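Local coordinates for PhnB protein (Bacillus cereus, PDB 3OMS) that is a PhnB-like member of the glyoxalase superfamily, probably related to 3-demethylubiquinone-9 3-methyltransferases, whose own reaction is not established, at residues Val98-Lys101 with Leu102-Gly106; Glu22-Met25 with Asn26-Ser30. All coordinates share one frame; numbering follows the deposited sequence.

Contact 1: Val98-Lys101 with Leu102-Gly106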
loop_
_atom_site.group_PDB
_atom_site.type_symbol
_atom_site.label_atom_id
_atom_site.label_comp_id
_atom_site.label_asym_id
_atom_site.label_seq_id
_atom_site.Cartn_x
_atom_site.Cartn_y
_atom_site.Cartn_z
ATOM N N VAL A 98 10.420 -8.809 14.538
ATOM C CA VAL A 98 9.604 -7.799 13.910
ATOM C C VAL A 98 8.115 -8.053 14.176
ATOM O O VAL A 98 7.353 -7.124 14.429
ATOM C CB VAL A 98 9.825 -7.730 12.383
ATOM C CG1 VAL A 98 9.019 -6.639 11.789
ATOM C CG2 VAL A 98 11.291 -7.529 12.030
ATOM N N PHE A 99 7.687 -9.295 14.078
ATOM C CA PHE A 99 6.282 -9.613 14.342
ATOM C C PHE A 99 5.860 -9.144 15.754
ATOM O O PHE A 99 4.837 -8.475 15.908
ATOM C CB PHE A 99 6.013 -11.110 14.167
ATOM C CG PHE A 99 4.552 -11.464 14.167
ATOM C CD1 PHE A 99 3.814 -11.404 12.991
ATOM C CD2 PHE A 99 3.912 -11.863 15.339
ATOM C CE1 PHE A 99 2.473 -11.742 12.980
ATOM C CE2 PHE A 99 2.551 -12.176 15.334
ATOM C CZ PHE A 99 1.853 -12.123 14.184
ATOM N N HIS A 100 6.652 -9.516 16.756
ATOM C CA HIS A 100 6.379 -9.217 18.176
ATOM C C HIS A 100 6.314 -7.713 18.396
ATOM O O HIS A 100 5.463 -7.225 19.104
ATOM C CB HIS A 100 7.459 -9.870 19.046
ATOM C CG HIS A 100 7.450 -9.467 20.486
ATOM N ND1 HIS A 100 6.454 -9.835 21.364
ATOM C CD2 HIS A 100 8.358 -8.773 21.213
ATOM C CE1 HIS A 100 6.748 -9.374 22.567
ATOM N NE2 HIS A 100 7.899 -8.731 22.500
ATOM N N LYS A 101 7.214 -6.988 17.734
ATOM C CA LYS A 101 7.197 -5.549 17.868
ATOM C C LYS A 101 5.920 -4.958 17.262
ATOM O O LYS A 101 5.274 -4.108 17.878
ATOM C CB LYS A 101 8.466 -4.928 17.249
ATOM C CG LYS A 101 9.727 -5.127 18.158
ATOM C CD LYS A 101 10.940 -4.502 17.506
ATOM C CE LYS A 101 12.256 -4.476 18.323
ATOM N NZ LYS A 101 13.282 -3.895 17.296
ATOM N N LEU A 102 5.589 -5.377 16.039
ATOM C CA LEU A 102 4.394 -4.870 15.317
ATOM C C LEU A 102 3.077 -5.272 15.991
ATOM O O LEU A 102 2.074 -4.550 15.898
ATOM C CB LEU A 102 4.413 -5.373 13.859
ATOM C CG LEU A 102 5.398 -4.764 12.877
ATOM C CD1 LEU A 102 5.450 -5.637 11.586
ATOM C CD2 LEU A 102 5.001 -3.314 12.554
ATOM N N ALA A 103 3.086 -6.427 16.674
ATOM C CA ALA A 103 1.910 -6.905 17.403
ATOM C C ALA A 103 1.545 -6.071 18.643
ATOM O O ALA A 103 0.417 -6.209 19.129
ATOM C CB ALA A 103 2.117 -8.424 17.842
ATOM N N GLN A 104 2.474 -5.247 19.177
ATOM C CA GLN A 104 2.230 -4.545 20.454
ATOM C C GLN A 104 1.065 -3.580 20.271
ATOM O O GLN A 104 1.080 -2.730 19.376
ATOM C CB GLN A 104 3.458 -3.785 20.925
ATOM C CG GLN A 104 4.792 -4.586 21.012
ATOM C CD GLN A 104 4.841 -5.762 22.025
ATOM O OE1 GLN A 104 3.933 -6.587 22.100
ATOM N NE2 GLN A 104 5.974 -5.879 22.719
ATOM N N ASP A 105 0.018 -3.782 21.052
ATOM C CA ASP A 105 -1.234 -3.006 20.960
ATOM C C ASP A 105 -1.868 -3.096 19.564
ATOM O O ASP A 105 -2.636 -2.228 19.157
ATOM C CB ASP A 105 -0.986 -1.550 21.394
ATOM C CG ASP A 105 -0.711 -1.430 22.890
ATOM O OD1 ASP A 105 -1.050 -2.357 23.649
ATOM O OD2 ASP A 105 -0.162 -0.415 23.306
ATOM N N GLY A 106 -1.548 -4.178 18.852
ATOM C CA GLY A 106 -2.106 -4.465 17.523
ATOM C C GLY A 106 -3.188 -5.514 17.608
ATOM O O GLY A 106 -3.732 -5.781 18.665
#
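Val98 and Leu102, one helical turn apart, lie alongside each other and point the same way, with Val98 CG1 3.7 Å from Leu102 CD1. The torsions, together with the helical spacing, place the two tips side by side: Val98 turns CG1 away from its backbone N (chi1 -177°), whereas Leu102 sends CG back beside its own N. Both residues are buried. Val98 meets Phe32 and Leu134, and Leu102 reaches Leu31, Leu124 and Trp132, so this flank of the helix lies on strands 121-125 and 131-136. Phe99 and Ala103 extend the same apolar surface to Ile108 and Leu124. Beneath the side chains the backbone is regular, as Leu102 N to Val98 O (3.0 Å) and Ala103 N to Phe99 O (2.8 Å) are i to i+4 helical bonds.

The other flank is looser and faces solvent. Here the bent Gln104 chain folds back so that its amide lies over one face of the His100 ring, offset toward its rim, the two planes inclined by 57°. Gln104 NE2 comes within 3.6 Å of His100 CE1, while Gln104 CG rests 3.2 Å from Lys101 O. His100 has two conformers, so the approach to its ring holds for one of them and is uncertain. The backbone also changes spacing: Gln104 N bonds to Lys101 O at 3.3 Å, an i to i+3 link whose donor stands 62° out of the carbonyl plane. A type II beta turn follows, closed by Gly106 N to Ala103 O at 2.8 Å, with Asp105 in a left-handed backbone conformation. Such a sequence, an amphipathic helix that tightens in its last turn and reverses into strand 107-111, is a helix-to-strand connection consistent with the βαβββ order of the glyoxalase fold.

Contact 2: Glu22-Met25 with Asn26-Ser30; sequences EEAM and NFYTS
The first torsion of Asn26 (chi1 -80°) swings CG back beside the backbone N, and that of Thr29 (chi1 56°) sets OG1 between the backbone N and the carbonyl carbon; each thus returns a polar group to the carbonyl one turn earlier. Asn26 ND2 lies 2.9 Å from Glu22 O, the acceptor that also takes Asn26 N, and the two donors come from opposite faces of the carbonyl plane. The amide bond is the more bent (139° at the hydrogen), the backbone one nearly straight. Thr29 repeats the scheme: OG1 donates to Met25 O at 2.9 Å, and Thr29 N bonds the same oxygen from the other face.

Glu22 is extended alongside Asn26, carboxylate and amide nearly coplanar, and a water bridges them, 2.7 Å from Glu22 OE2 and 2.6 Å from Asn26 ND2. Glu22 OE2 also forms a salt bridge with Arg42. On the buried side, Ala24 O lies over one face of the Tyr28 ring, 3.2 Å from CG and offset toward the rim, and Ala24 CB sits 4.1 Å from Tyr28 CE2. Selenomethionine Met25 packs on Ile37, Ile40, Ala57 and Phe59.

Near the C-terminal end of the helix, Ser30 OG donates in the plane of the Phe27 carbonyl, on a lone pair of Phe27 O 2.6 Å away, while Ser30 N bonds the same oxygen. Three carbonyls, Glu22 O, Met25 O and Phe27 O, therefore each accept two hydrogen bonds, one from a side chain: Asn26, Thr29 and Ser30 return donors to the backbone, whereas Glu22, Glu23 and Tyr28 pair with Arg42, Tyr128 and Asp126 beyond the helix.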
loop_
_atom_site.group_PDB
_atom_site.type_symbol
_atom_site.label_atom_id
_atom_site.label_comp_id
_atom_site.label_asym_id
_atom_site.label_seq_id
_atom_site.Cartn_x
_atom_site.Cartn_y
_atom_site.Cartn_z
ATOM N N GLU A 22 4.383 10.813 12.501
ATOM C CA GLU A 22 5.777 10.935 12.895
ATOM C C GLU A 22 6.141 9.791 13.846
ATOM O O GLU A 22 7.188 9.142 13.668
ATOM C CB GLU A 22 6.076 12.287 13.518
ATOM C CG GLU A 22 7.608 12.433 13.827
ATOM C CD GLU A 22 8.056 13.833 14.120
ATOM O OE1 GLU A 22 7.226 14.783 14.077
ATOM O OE2 GLU A 22 9.274 13.999 14.382
ATOM N N GLU A 23 5.277 9.530 14.844
ATOM C CA GLU A 23 5.508 8.412 15.742
ATOM C C GLU A 23 5.598 7.091 14.961
ATOM O O GLU A 23 6.445 6.240 15.234
ATOM C CB GLU A 23 4.382 8.344 16.780
ATOM C CG GLU A 23 4.542 7.285 17.870
ATOM C CD GLU A 23 3.212 7.139 18.643
ATOM O OE1 GLU A 23 2.812 8.112 19.294
ATOM O OE2 GLU A 23 2.555 6.110 18.530
ATOM N N ALA A 24 4.706 6.928 13.992
ATOM C CA ALA A 24 4.624 5.695 13.219
ATOM C C ALA A 24 5.863 5.483 12.411
ATOM O O ALA A 24 6.474 4.390 12.428
ATOM C CB ALA A 24 3.371 5.725 12.289
HETATM N N MSE A 25 6.312 6.560 11.747
HETATM C CA MSE A 25 7.538 6.513 10.980
HETATM C C MSE A 25 8.763 6.194 11.814
HETATM O O MSE A 25 9.609 5.382 11.431
HETATM C CB MSE A 25 7.741 7.880 10.301
HETATM C CG MSE A 25 8.758 7.964 9.302
HETATM SE SE MSE A 25 8.331 9.614 8.218
HETATM C CE MSE A 25 8.365 10.911 9.711
ATOM N N ASN A 26 8.880 6.850 12.960
ATOM C CA ASN A 26 9.978 6.535 13.870
ATOM C C ASN A 26 9.953 5.058 14.286
ATOM O O ASN A 26 11.002 4.399 14.364
ATOM C CB ASN A 26 9.990 7.514 15.068
ATOM C CG ASN A 26 10.649 8.864 14.694
ATOM O OD1 ASN A 26 11.838 8.935 14.521
ATOM N ND2 ASN A 26 9.874 9.885 14.548
ATOM N N PHE A 27 8.757 4.527 14.505
ATOM C CA PHE A 27 8.589 3.107 14.861
ATOM C C PHE A 27 9.001 2.219 13.721
ATOM O O PHE A 27 9.847 1.333 13.906
ATOM C CB PHE A 27 7.133 2.849 15.255
ATOM C CG PHE A 27 6.821 1.404 15.563
ATOM C CD1 PHE A 27 7.554 0.699 16.506
ATOM C CD2 PHE A 27 5.738 0.785 14.957
ATOM C CE1 PHE A 27 7.222 -0.630 16.833
ATOM C CE2 PHE A 27 5.392 -0.517 15.272
ATOM C CZ PHE A 27 6.126 -1.226 16.195
ATOM N N TYR A 28 8.492 2.490 12.515
ATOM C CA TYR A 28 8.753 1.593 11.367
ATOM C C TYR A 28 10.226 1.569 10.978
ATOM O O TYR A 28 10.797 0.520 10.700
ATOM C CB TYR A 28 7.929 1.999 10.149
ATOM C CG TYR A 28 6.430 1.895 10.354
ATOM C CD1 TYR A 28 5.857 0.984 11.282
ATOM C CD2 TYR A 28 5.575 2.671 9.603
ATOM C CE1 TYR A 28 4.493 0.918 11.425
ATOM C CE2 TYR A 28 4.249 2.638 9.762
ATOM C CZ TYR A 28 3.685 1.754 10.666
ATOM O OH TYR A 28 2.323 1.740 10.723
ATOM N N THR A 29 10.855 2.731 10.973
ATOM C CA THR A 29 12.238 2.788 10.560
ATOM C C THR A 29 13.161 2.096 11.586
ATOM O O THR A 29 14.294 1.797 11.269
ATOM C CB THR A 29 12.736 4.209 10.304
ATOM O OG1 THR A 29 12.524 4.992 11.463
ATOM C CG2 THR A 29 12.028 4.869 9.124
ATOM N N SER A 30 12.679 1.822 12.794
ATOM C CA SER A 30 13.467 1.053 13.777
ATOM C C SER A 30 13.439 -0.479 13.588
ATOM O O SER A 30 14.218 -1.207 14.246
ATOM C CB SER A 30 12.977 1.377 15.192
ATOM O OG SER A 30 11.795 0.630 15.539
HETATM O O HOH W 1 11.109 12.079 13.807
#

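Contact 2 comes first along the chain, on helix 21-29, and contact 1 follows on helix 92-103; their centres are 13 Å apart. Helix 21-29 lies in sequence between strands 11-17 and 37-42 of one four-stranded mixed sheet, and helix 92-103 between strands 83-89 and 107-111 of the other; both sheets have the strand order 1-4-3-2. One place where the two contacts touch is at Phe27, its CZ 3.4 Å from Lys101 O and its CE2 3.9 Å from Leu102 CD2. Trp132, reached by both Tyr28 and Leu102, gives the contacts a shared neighbour. This places the two helices next to each other, consistent with the paired-module fold of the glyoxalase clan.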